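Long-range contacts in adenosine kinase, putative (Trypanosoma brucei, PDB 3OTX), which probably phosphorylates adenosine to AMP, and related nucleoside analogues to their monophosphates, with ATP in purine salvage: residues A[10-15]-A[84-89]; A[162-167]-A[188-193]; A[90-95]-A[112-117]. The protein carries 1 engineered substitution. All coordinates share one frame; numbering follows the deposited sequence.

Contact 1: residues A[10-15]-A[84-89]; sequences VYVQCN and KFVTYV. With AP5 (bis(adenosine)-5'-pentaphosphate), chain C.
Tyr88 and Val12 each carry a first branch anti to the backbone N, CG in Tyr88 (chi1 176°) and CG1 in Val12 (chi1 173°). Tyr88 CD1 lies 3.8 Å from Val12 CG1. Farther out, Tyr88 OH ends 3.4 Å from Cys14 C, where one water donates to Asn15 O and is also hydrogen-bonded to Tyr88 OH. Val10, on the same face as Val12 and Tyr88, lies side by side with Phe85, which precedes strand 86-89, Val10 CG2 3.5 Å from Phe85 CE1. The other face holds Tyr11, Gln13 and Val89: Val89 CG2 comes within 3.3 Å of Tyr11 OH, and Val89 CG1 lies 3.5 Å from Gln13 NE2. Between the faces run five parallel-strand hydrogen bonds, from Val10 N to Phe85 O at one end to Cys14 N to Val89 O (3.2 Å) at the other. Strands 10-13 and 86-89 are thus paired in parallel in the core of the ribokinase-like sheet. Past the last strand bond, Cys14 SG lies 3.6 Å from C2B of the bound inhibitor. Asn15 ND2, presented by the loop that leaves strand 10-13, donates a nearly straight bond (3.1 Å, 171° at the hydrogen) to N1B, an adenine ring nitrogen in the adenosine site.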
loop_
_atom_site.group_PDB
_atom_site.type_symbol
_atom_site.label_atom_id
_atom_site.label_comp_id
_atom_site.label_asym_id
_atom_site.label_seq_id
_atom_site.Cartn_x
_atom_site.Cartn_y
_atom_site.Cartn_z
ATOM N N VAL A 10 -10.192 -8.852 -6.703
ATOM C CA VAL A 10 -9.031 -8.480 -5.935
ATOM C C VAL A 10 -9.428 -8.340 -4.475
ATOM O O VAL A 10 -10.475 -7.743 -4.152
ATOM C CB VAL A 10 -8.431 -7.147 -6.471
ATOM C CG1 VAL A 10 -7.329 -6.664 -5.552
ATOM C CG2 VAL A 10 -7.850 -7.341 -7.895
ATOM N N TYR A 11 -8.609 -8.916 -3.604
ATOM C CA TYR A 11 -8.765 -8.812 -2.166
ATOM C C TYR A 11 -7.630 -7.974 -1.643
ATOM O O TYR A 11 -6.460 -8.324 -1.872
ATOM C CB TYR A 11 -8.669 -10.221 -1.560
ATOM C CG TYR A 11 -8.774 -10.292 -0.048
ATOM C CD1 TYR A 11 -10.008 -10.641 0.541
ATOM C CD2 TYR A 11 -7.661 -10.054 0.778
ATOM C CE1 TYR A 11 -10.143 -10.706 1.922
ATOM C CE2 TYR A 11 -7.787 -10.119 2.189
ATOM C CZ TYR A 11 -9.031 -10.440 2.738
ATOM O OH TYR A 11 -9.137 -10.528 4.111
ATOM N N VAL A 12 -7.949 -6.885 -0.941
ATOM C CA VAL A 12 -6.917 -6.024 -0.367
ATOM C C VAL A 12 -7.104 -5.957 1.138
ATOM O O VAL A 12 -8.235 -5.814 1.610
ATOM C CB VAL A 12 -7.068 -4.575 -0.907
ATOM C CG1 VAL A 12 -6.105 -3.577 -0.189
ATOM C CG2 VAL A 12 -6.881 -4.535 -2.424
ATOM N N GLN A 13 -6.005 -6.024 1.891
ATOM C CA GLN A 13 -6.081 -5.894 3.354
ATOM C C GLN A 13 -5.008 -4.931 3.817
ATOM O O GLN A 13 -3.832 -5.000 3.386
ATOM C CB GLN A 13 -5.945 -7.278 4.023
ATOM C CG GLN A 13 -6.035 -7.242 5.570
ATOM C CD GLN A 13 -6.425 -8.573 6.191
ATOM O OE1 GLN A 13 -6.028 -8.888 7.341
ATOM N NE2 GLN A 13 -7.215 -9.344 5.482
ATOM N N CYS A 14 -5.416 -4.022 4.709
ATOM C CA CYS A 14 -4.484 -3.035 5.251
ATOM C C CYS A 14 -5.166 -2.403 6.481
ATOM O O CYS A 14 -6.115 -2.975 7.071
ATOM C CB CYS A 14 -4.166 -1.999 4.153
ATOM S SG CYS A 14 -2.810 -0.857 4.511
ATOM N N ASN A 15 -4.645 -1.250 6.882
ATOM C CA ASN A 15 -5.123 -0.492 8.046
ATOM C C ASN A 15 -5.821 0.752 7.554
ATOM O O ASN A 15 -5.175 1.618 6.945
ATOM C CB ASN A 15 -3.901 -0.067 8.866
ATOM C CG ASN A 15 -3.017 -1.256 9.246
ATOM O OD1 ASN A 15 -3.528 -2.290 9.659
ATOM N ND2 ASN A 15 -1.666 -1.108 9.124
ATOM N N LYS A 84 -18.021 -5.165 -7.877
ATOM C CA LYS A 84 -17.710 -6.432 -8.513
ATOM C C LYS A 84 -16.238 -6.640 -8.738
ATOM O O LYS A 84 -15.863 -7.472 -9.575
ATOM C CB LYS A 84 -18.392 -6.547 -9.891
ATOM C CG LYS A 84 -19.906 -6.386 -9.920
ATOM C CD LYS A 84 -20.374 -6.525 -11.371
ATOM C CE LYS A 84 -21.802 -6.059 -11.551
ATOM N NZ LYS A 84 -22.078 -5.772 -12.985
ATOM N N PHE A 85 -15.397 -5.886 -8.033
ATOM C CA PHE A 85 -13.966 -5.937 -8.330
ATOM C C PHE A 85 -13.118 -6.079 -7.073
ATOM O O PHE A 85 -12.587 -7.161 -6.810
ATOM C CB PHE A 85 -13.579 -4.738 -9.211
ATOM C CG PHE A 85 -12.124 -4.662 -9.560
ATOM C CD1 PHE A 85 -11.354 -5.796 -9.769
ATOM C CD2 PHE A 85 -11.515 -3.413 -9.667
ATOM C CE1 PHE A 85 -9.973 -5.671 -10.062
ATOM C CE2 PHE A 85 -10.133 -3.288 -9.976
ATOM C CZ PHE A 85 -9.376 -4.407 -10.189
ATOM N N VAL A 86 -13.011 -5.028 -6.266
ATOM C CA VAL A 86 -12.172 -5.053 -5.083
ATOM C C VAL A 86 -12.967 -5.207 -3.792
ATOM O O VAL A 86 -14.012 -4.576 -3.610
ATOM C CB VAL A 86 -11.335 -3.735 -4.969
ATOM C CG1 VAL A 86 -10.496 -3.715 -3.659
ATOM C CG2 VAL A 86 -10.469 -3.488 -6.199
ATOM N N THR A 87 -12.498 -6.103 -2.927
ATOM C CA THR A 87 -12.996 -6.170 -1.556
ATOM C C THR A 87 -11.843 -5.776 -0.657
ATOM O O THR A 87 -10.724 -6.203 -0.872
ATOM C CB THR A 87 -13.411 -7.605 -1.190
ATOM O OG1 THR A 87 -14.500 -7.979 -2.018
ATOM C CG2 THR A 87 -13.845 -7.681 0.253
ATOM N N TYR A 88 -12.116 -4.904 0.307
ATOM C CA TYR A 88 -11.105 -4.409 1.248
ATOM C C TYR A 88 -11.457 -4.908 2.635
ATOM O O TYR A 88 -12.637 -4.860 3.050
ATOM C CB TYR A 88 -11.112 -2.864 1.255
ATOM C CG TYR A 88 -10.181 -2.259 2.243
ATOM C CD1 TYR A 88 -8.884 -1.921 1.878
ATOM C CD2 TYR A 88 -10.603 -1.965 3.547
ATOM C CE1 TYR A 88 -7.973 -1.340 2.821
ATOM C CE2 TYR A 88 -9.733 -1.395 4.476
ATOM C CZ TYR A 88 -8.427 -1.076 4.111
ATOM O OH TYR A 88 -7.569 -0.498 5.035
ATOM N N VAL A 89 -10.441 -5.378 3.342
ATOM C CA VAL A 89 -10.585 -5.818 4.734
ATOM C C VAL A 89 -9.661 -5.006 5.647
ATOM O O VAL A 89 -8.464 -4.850 5.367
ATOM C CB VAL A 89 -10.314 -7.350 4.867
ATOM C CG1 VAL A 89 -10.247 -7.831 6.322
ATOM C CG2 VAL A 89 -11.447 -8.105 4.187
HETATM P PA AP5 C . 7.993 6.502 -6.351
HETATM O O1A AP5 C . 8.546 7.852 -5.906
HETATM O O2A AP5 C . 9.057 5.463 -6.644
HETATM O O3A AP5 C . 6.993 5.837 -5.278
HETATM P PB AP5 C . 7.135 5.871 -3.671
HETATM O O1B AP5 C . 8.525 6.198 -3.220
HETATM O O2B AP5 C . 6.524 4.609 -3.168
HETATM O O3B AP5 C . 6.175 7.108 -3.378
HETATM P PG AP5 C . 6.006 8.089 -2.135
HETATM O O1G AP5 C . 5.419 9.359 -2.667
HETATM O O2G AP5 C . 7.291 8.426 -1.412
HETATM O O3G AP5 C . 4.934 7.309 -1.328
HETATM P PD AP5 C . 4.227 7.655 0.085
HETATM O O1D AP5 C . 4.700 8.954 0.710
HETATM O O2D AP5 C . 4.329 6.390 0.890
HETATM O O3D AP5 C . 2.718 7.932 -0.402
HETATM P PE AP5 C . 1.569 6.818 -0.611
HETATM O O1E AP5 C . 2.167 5.587 -1.231
HETATM O O2E AP5 C . 0.377 7.462 -1.315
HETATM O O5F AP5 C . 7.009 6.772 -7.588
HETATM C C5F AP5 C . 6.198 5.724 -8.120
HETATM C C4F AP5 C . 5.837 6.063 -9.546
HETATM O O4F AP5 C . 5.229 7.360 -9.602
HETATM C C3F AP5 C . 7.028 6.198 -10.490
HETATM O O3F AP5 C . 7.361 4.939 -11.020
HETATM C C2F AP5 C . 6.556 7.202 -11.502
HETATM O O2F AP5 C . 5.747 6.568 -12.461
HETATM C C1F AP5 C . 5.651 8.117 -10.669
HETATM N N9A AP5 C . 6.357 9.308 -10.116
HETATM C C8A AP5 C . 6.699 9.533 -8.780
HETATM N N7A AP5 C . 7.308 10.749 -8.709
HETATM C C5A AP5 C . 7.341 11.293 -9.948
HETATM C C6A AP5 C . 7.789 12.497 -10.447
HETATM N N6A AP5 C . 8.242 13.466 -9.648
HETATM N N1A AP5 C . 7.654 12.749 -11.790
HETATM C C2A AP5 C . 7.058 11.842 -12.652
HETATM N N3A AP5 C . 6.602 10.647 -12.138
HETATM C C4A AP5 C . 6.718 10.388 -10.821
HETATM O O5J AP5 C . 1.146 6.425 0.907
HETATM C C5J AP5 C . 0.598 7.414 1.762
HETATM C C4J AP5 C . -0.375 6.660 2.653
HETATM O O4J AP5 C . 0.333 5.841 3.598
HETATM C C3J AP5 C . -1.222 7.570 3.549
HETATM O O3J AP5 C . -2.537 7.619 2.996
HETATM C C2J AP5 C . -1.167 6.914 4.938
HETATM O O2J AP5 C . -2.441 6.785 5.559
HETATM C C1J AP5 C . -0.586 5.557 4.622
HETATM N N9B AP5 C . 0.079 4.919 5.767
HETATM C C8B AP5 C . 1.125 5.451 6.471
HETATM N N7B AP5 C . 1.415 4.577 7.470
HETATM C C5B AP5 C . 0.562 3.508 7.390
HETATM C C6B AP5 C . 0.427 2.337 8.145
HETATM N N6B AP5 C . 1.142 2.073 9.250
HETATM N N1B AP5 C . -0.588 1.498 7.774
HETATM C C2B AP5 C . -1.385 1.682 6.668
HETATM N N3B AP5 C . -1.281 2.857 5.952
HETATM C C4B AP5 C . -0.287 3.727 6.303
HETATM O O HOH W 1 -12.892 -9.262 -4.125
HETATM O O HOH W 2 -5.400 1.000 4.300
#

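Contact 2: residues A[162-167]-A[188-193]; sequences ESRIFY and REVDGL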
loop_
_atom_site.group_PDB
_atom_site.type_symbol
_atom_site.label_atom_id
_atom_site.label_comp_id
_atom_site.label_asym_id
_atom_site.label_seq_id
_atom_site.Cartn_x
_atom_site.Cartn_y
_atom_site.Cartn_z
ATOM N N GLU A 162 -13.806 -15.843 -3.416
ATOM C CA GLU A 162 -14.159 -15.332 -4.750
ATOM C C GLU A 162 -13.022 -14.542 -5.441
ATOM O O GLU A 162 -13.093 -14.247 -6.643
ATOM C CB GLU A 162 -15.459 -14.517 -4.685
ATOM C CG GLU A 162 -15.291 -13.201 -3.979
ATOM C CD GLU A 162 -16.599 -12.542 -3.565
ATOM O OE1 GLU A 162 -17.696 -13.087 -3.828
ATOM O OE2 GLU A 162 -16.510 -11.463 -2.947
ATOM N N SER A 163 -11.978 -14.203 -4.678
ATOM C CA SER A 163 -10.855 -13.391 -5.192
ATOM C C SER A 163 -9.774 -14.262 -5.802
ATOM O O SER A 163 -9.616 -15.452 -5.431
ATOM C CB SER A 163 -10.251 -12.534 -4.056
ATOM O OG SER A 163 -11.243 -11.656 -3.541
ATOM N N ARG A 164 -9.019 -13.682 -6.733
ATOM C CA ARG A 164 -7.896 -14.415 -7.352
ATOM C C ARG A 164 -6.571 -13.676 -7.215
ATOM O O ARG A 164 -5.520 -14.253 -7.460
ATOM C CB ARG A 164 -8.172 -14.761 -8.821
ATOM C CG ARG A 164 -9.337 -15.692 -9.008
ATOM C CD ARG A 164 -9.040 -17.064 -8.384
ATOM N NE ARG A 164 -10.136 -18.003 -8.592
ATOM C CZ ARG A 164 -11.153 -18.180 -7.738
ATOM N NH1 ARG A 164 -11.218 -17.484 -6.587
ATOM N NH2 ARG A 164 -12.096 -19.070 -8.052
ATOM N N ILE A 165 -6.638 -12.409 -6.821
ATOM C CA ILE A 165 -5.436 -11.611 -6.555
ATOM C C ILE A 165 -5.566 -11.062 -5.123
ATOM O O ILE A 165 -6.600 -10.497 -4.781
ATOM C CB ILE A 165 -5.301 -10.437 -7.565
ATOM C CG1 ILE A 165 -5.095 -10.933 -8.990
ATOM C CG2 ILE A 165 -4.152 -9.503 -7.143
ATOM C CD1 ILE A 165 -5.446 -9.901 -10.076
ATOM N N PHE A 166 -4.540 -11.289 -4.308
ATOM C CA PHE A 166 -4.527 -10.909 -2.902
ATOM C C PHE A 166 -3.380 -9.946 -2.725
ATOM O O PHE A 166 -2.234 -10.274 -3.050
ATOM C CB PHE A 166 -4.343 -12.168 -2.041
ATOM C CG PHE A 166 -5.481 -13.157 -2.185
ATOM C CD1 PHE A 166 -5.537 -14.024 -3.285
ATOM C CD2 PHE A 166 -6.507 -13.193 -1.230
ATOM C CE1 PHE A 166 -6.578 -14.927 -3.414
ATOM C CE2 PHE A 166 -7.572 -14.100 -1.381
ATOM C CZ PHE A 166 -7.593 -14.958 -2.462
ATOM N N TYR A 167 -3.704 -8.752 -2.220
ATOM C CA TYR A 167 -2.694 -7.742 -1.996
ATOM C C TYR A 167 -2.745 -7.298 -0.547
ATOM O O TYR A 167 -3.799 -6.819 -0.063
ATOM C CB TYR A 167 -2.915 -6.535 -2.919
ATOM C CG TYR A 167 -2.055 -5.360 -2.523
ATOM C CD1 TYR A 167 -0.680 -5.379 -2.743
ATOM C CD2 TYR A 167 -2.616 -4.266 -1.890
ATOM C CE1 TYR A 167 0.114 -4.302 -2.356
ATOM C CE2 TYR A 167 -1.829 -3.188 -1.507
ATOM C CZ TYR A 167 -0.480 -3.232 -1.740
ATOM O OH TYR A 167 0.288 -2.158 -1.353
ATOM N N ARG A 188 -3.049 -19.854 -2.517
ATOM C CA ARG A 188 -2.664 -21.165 -3.071
ATOM C C ARG A 188 -3.888 -22.034 -3.370
ATOM O O ARG A 188 -3.974 -22.634 -4.439
ATOM C CB ARG A 188 -1.695 -21.900 -2.138
ATOM C CG ARG A 188 -0.379 -21.133 -1.931
ATOM C CD ARG A 188 0.524 -21.283 -3.149
ATOM N NE ARG A 188 1.781 -20.565 -2.968
ATOM C CZ ARG A 188 2.814 -20.994 -2.239
ATOM N NH1 ARG A 188 2.773 -22.172 -1.609
ATOM N NH2 ARG A 188 3.885 -20.234 -2.128
ATOM N N GLU A 189 -4.831 -22.059 -2.427
ATOM C CA GLU A 189 -6.064 -22.820 -2.567
ATOM C C GLU A 189 -6.814 -22.501 -3.856
ATOM O O GLU A 189 -7.314 -23.400 -4.515
ATOM C CB GLU A 189 -6.990 -22.615 -1.348
ATOM C CG GLU A 189 -8.341 -23.411 -1.435
ATOM C CD GLU A 189 -9.310 -23.059 -0.288
ATOM O OE1 GLU A 189 -8.948 -22.294 0.629
ATOM O OE2 GLU A 189 -10.421 -23.609 -0.265
ATOM N N VAL A 190 -6.909 -21.210 -4.176
ATOM C CA VAL A 190 -7.654 -20.796 -5.363
ATOM C C VAL A 190 -6.796 -20.630 -6.628
ATOM O O VAL A 190 -7.290 -20.144 -7.644
ATOM C CB VAL A 190 -8.457 -19.492 -5.077
ATOM C CG1 VAL A 190 -9.360 -19.681 -3.867
ATOM C CG2 VAL A 190 -7.516 -18.327 -4.830
ATOM N N ASP A 191 -5.533 -21.065 -6.593
ATOM C CA ASP A 191 -4.613 -20.889 -7.728
ATOM C C ASP A 191 -4.571 -19.410 -8.144
ATOM O O ASP A 191 -4.661 -19.088 -9.336
ATOM C CB ASP A 191 -4.995 -21.765 -8.927
ATOM C CG ASP A 191 -3.878 -21.853 -9.961
ATOM O OD1 ASP A 191 -2.698 -21.771 -9.562
ATOM O OD2 ASP A 191 -4.175 -22.004 -11.159
ATOM N N GLY A 192 -4.426 -18.556 -7.144
ATOM C CA GLY A 192 -4.411 -17.085 -7.292
ATOM C C GLY A 192 -2.987 -16.594 -7.173
ATOM O O GLY A 192 -2.014 -17.353 -7.379
ATOM N N LEU A 193 -2.888 -15.301 -6.900
ATOM C CA LEU A 193 -1.627 -14.596 -6.723
ATOM C C LEU A 193 -1.616 -13.855 -5.423
ATOM O O LEU A 193 -2.610 -13.240 -5.055
ATOM C CB LEU A 193 -1.447 -13.575 -7.842
ATOM C CG LEU A 193 -0.792 -14.362 -8.971
ATOM C CD1 LEU A 193 -1.521 -14.209 -10.289
ATOM C CD2 LEU A 193 0.696 -14.059 -9.044
#
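Two backbone hydrogen bonds join Arg164 and Phe166 to Leu193. Leu193 N donates to Arg164 O (2.9 Å, donor tilted 20° from the carbonyl plane), and Phe166 N donates to Leu193 O (2.8 Å), so Leu193 is gripped through both its N-H and its carbonyl, while Ile165 sits beside it as its parallel bridge partner.

Van der Waals packing centres on Val190, which points toward strand 165-169. Its CG2 reaches the edge of the Phe166 ring, 3.8 Å from CE1, and lies 3.6 Å from Ser163 O. Leu193 O also lies at that ring's edge, in plane, 3.5 Å from CD1.

The polar part belongs to Arg164. Its chain bends at chi2 (-65°), and farther along the guanidinium lays one face over Val190 CB, which is 3.7 Å from NH1. The same NH1 donates to Ser163 O at 2.8 Å, from above the carbonyl plane, and to Asp161 O; the two bonds would help to fix the flat group over the valine.

Asp191, with positive phi, is the C-prime residue of a Schellman motif: Asp191 N bonds to Arg188 O, and Gly192 N to Ala187 O. This turn closes helix 177-189 and leads the chain through Gly192 into Leu193, completing a classic beta-alpha-beta crossover with parallel strands 165-169 and 193-197, a repeated element of the ribokinase fold.

Contact 3: residues A[90-95]-A[112-117]; sequences GCIADD and MAVEHT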
loop_
_atom_site.group_PDB
_atom_site.type_symbol
_atom_site.label_atom_id
_atom_site.label_comp_id
_atom_site.label_asym_id
_atom_site.label_seq_id
_atom_site.Cartn_x
_atom_site.Cartn_y
_atom_site.Cartn_z
ATOM N N GLY A 90 -10.229 -4.517 6.751
ATOM C CA GLY A 90 -9.488 -3.894 7.830
ATOM C C GLY A 90 -10.453 -3.645 8.973
ATOM O O GLY A 90 -11.601 -4.084 8.918
ATOM N N CYS A 91 -9.998 -2.942 10.028
ATOM C CA CYS A 91 -10.804 -2.779 11.207
ATOM C C CYS A 91 -10.920 -1.282 11.503
ATOM O O CYS A 91 -9.918 -0.558 11.476
ATOM C CB CYS A 91 -10.186 -3.556 12.377
ATOM S SG CYS A 91 -11.160 -3.505 13.904
ATOM N N ILE A 92 -12.147 -0.855 11.776
ATOM C CA ILE A 92 -12.452 0.525 12.121
ATOM C C ILE A 92 -13.337 0.535 13.352
ATOM O O ILE A 92 -13.748 -0.539 13.839
ATOM C CB ILE A 92 -13.237 1.254 10.997
ATOM C CG1 ILE A 92 -14.567 0.525 10.650
ATOM C CG2 ILE A 92 -12.388 1.432 9.746
ATOM C CD1 ILE A 92 -15.482 1.282 9.678
ATOM N N ALA A 93 -13.603 1.729 13.860
ATOM C CA ALA A 93 -14.680 1.940 14.825
ATOM C C ALA A 93 -15.867 2.579 14.129
ATOM O O ALA A 93 -15.713 3.179 13.063
ATOM C CB ALA A 93 -14.197 2.811 16.030
ATOM N N ASP A 94 -17.049 2.484 14.743
ATOM C CA ASP A 94 -18.258 3.149 14.197
ATOM C C ASP A 94 -18.299 4.594 14.691
ATOM O O ASP A 94 -19.252 5.051 15.351
ATOM C CB ASP A 94 -19.524 2.377 14.590
ATOM C CG ASP A 94 -20.754 2.823 13.816
ATOM O OD1 ASP A 94 -20.621 3.242 12.646
ATOM O OD2 ASP A 94 -21.865 2.762 14.387
ATOM N N ASP A 95 -17.218 5.300 14.402
ATOM C CA ASP A 95 -17.074 6.693 14.730
ATOM C C ASP A 95 -17.029 7.549 13.470
ATOM O O ASP A 95 -17.216 7.039 12.348
ATOM C CB ASP A 95 -15.864 6.903 15.638
ATOM C CG ASP A 95 -14.548 6.438 15.021
ATOM O OD1 ASP A 95 -14.492 6.108 13.810
ATOM O OD2 ASP A 95 -13.556 6.397 15.772
ATOM N N MET A 112 -16.548 -3.164 1.309
ATOM C CA MET A 112 -15.807 -2.912 2.542
ATOM C C MET A 112 -16.151 -3.956 3.599
ATOM O O MET A 112 -17.094 -3.804 4.362
ATOM C CB MET A 112 -16.106 -1.486 3.057
ATOM C CG MET A 112 -15.464 -0.415 2.201
ATOM S SD MET A 112 -13.665 -0.402 2.315
ATOM C CE MET A 112 -13.361 0.624 3.780
ATOM N N ALA A 113 -15.414 -5.073 3.556
ATOM C CA ALA A 113 -15.640 -6.168 4.482
ATOM C C ALA A 113 -14.878 -5.896 5.779
ATOM O O ALA A 113 -13.994 -6.661 6.195
ATOM C CB ALA A 113 -15.222 -7.494 3.838
ATOM N N VAL A 114 -15.218 -4.766 6.414
ATOM C CA VAL A 114 -14.475 -4.280 7.602
ATOM C C VAL A 114 -15.084 -4.758 8.900
ATOM O O VAL A 114 -16.304 -5.034 8.976
ATOM C CB VAL A 114 -14.367 -2.709 7.599
ATOM C CG1 VAL A 114 -13.488 -2.258 6.408
ATOM C CG2 VAL A 114 -15.764 -2.061 7.554
ATOM N N GLU A 115 -14.199 -4.921 9.871
ATOM C CA GLU A 115 -14.574 -5.210 11.236
ATOM C C GLU A 115 -14.881 -3.907 11.938
ATOM O O GLU A 115 -14.255 -2.917 11.618
ATOM C CB GLU A 115 -13.395 -5.899 11.935
ATOM C CG GLU A 115 -13.720 -6.380 13.354
ATOM C CD GLU A 115 -12.660 -7.272 13.941
ATOM O OE1 GLU A 115 -11.537 -7.308 13.402
ATOM O OE2 GLU A 115 -12.952 -7.916 15.000
ATOM N N HIS A 116 -15.800 -3.921 12.900
ATOM C CA HIS A 116 -15.974 -2.780 13.792
ATOM C C HIS A 116 -15.564 -3.192 15.171
ATOM O O HIS A 116 -15.889 -4.303 15.628
ATOM C CB HIS A 116 -17.422 -2.289 13.865
ATOM C CG HIS A 116 -17.937 -1.766 12.565
ATOM N ND1 HIS A 116 -18.089 -0.420 12.305
ATOM C CD2 HIS A 116 -18.297 -2.411 11.438
ATOM C CE1 HIS A 116 -18.547 -0.264 11.075
ATOM N NE2 HIS A 116 -18.685 -1.455 10.528
ATOM N N THR A 117 -14.826 -2.310 15.832
ATOM C CA THR A 117 -14.417 -2.540 17.218
ATOM C C THR A 117 -14.833 -1.347 18.081
ATOM O O THR A 117 -15.018 -0.223 17.573
ATOM C CB THR A 117 -12.876 -2.796 17.333
ATOM O OG1 THR A 117 -12.523 -3.071 18.700
ATOM C CG2 THR A 117 -12.058 -1.588 16.889
HETATM O O HOH W 3 -17.283 1.201 17.294
#
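The His116 ring carries the side chain of Ile92 on one face, with CG1 3.9 Å above the plane and offset toward the rim, a CH-pi contact 4.2 Å from the centroid. Asp94 N lies at the ring edge, in plane, and Asp94 CB approaches obliquely. Ile92 and His116 run side by side in the same direction; the first torsion of Ile92 (chi1 58°) puts CG1 between the backbone N and the carbonyl carbon, and CD1 beyond it lies 4.0 Å from Val114 CG2. The opposite face of the sheet is built by Cys91 and Glu115. Cys91 SG, anti to the backbone N (chi1 -177°), lies 3.7 Å from Thr117 CG2 and 3.8 Å from Glu115 CB, while the carboxylate of Glu115 has an outside partner in Ser147, to which OE2 is hydrogen-bonded. Strands 91-92 and 111-116 are parallel and linked by helix 96-108, a beta-alpha-beta unit at the margin of the large sheet of this PfkB-family kinase. Asp95 is the N-cap of that helix, its OD1 accepting from Gly98 N. Three backbone bonds hold the strand pair: Glu115 N to Gly90 O, Ile92 N to Glu115 O (3.0 Å, 175° at the hydrogen) and Thr117 N to Ile92 O. Beyond the last of them a water continues the ladder, taking a hydrogen bond from Asp94 N and donating to Thr117 O at 2.7 Å. Asp94 itself turns its carboxylate to Lys99 in a salt bridge, while Val114 CB rests 3.4 Å from Gly90 O.

From the N terminus, strand 10-13 enters the large sheet first, and contact 1 closes a long loop when strand 86-89 pairs with it. The chain runs straight on into contact 3, which closes the short excursion through helix 96-108; strand 111-116 then lies against strand 86-89 as well, and Tyr88 packs on Met112. Contact 2 comes last, closing the crossover through helix 177-189. The three loops follow one another in series, neither nested nor crossed. Space orders them differently: contact 1 sits between the others, since strand 165-169 borders strand 10-13 through probable Tyr11-Ile165 and Tyr11-Tyr167 backbone bonds, whereas contacts 2 and 3 do not touch.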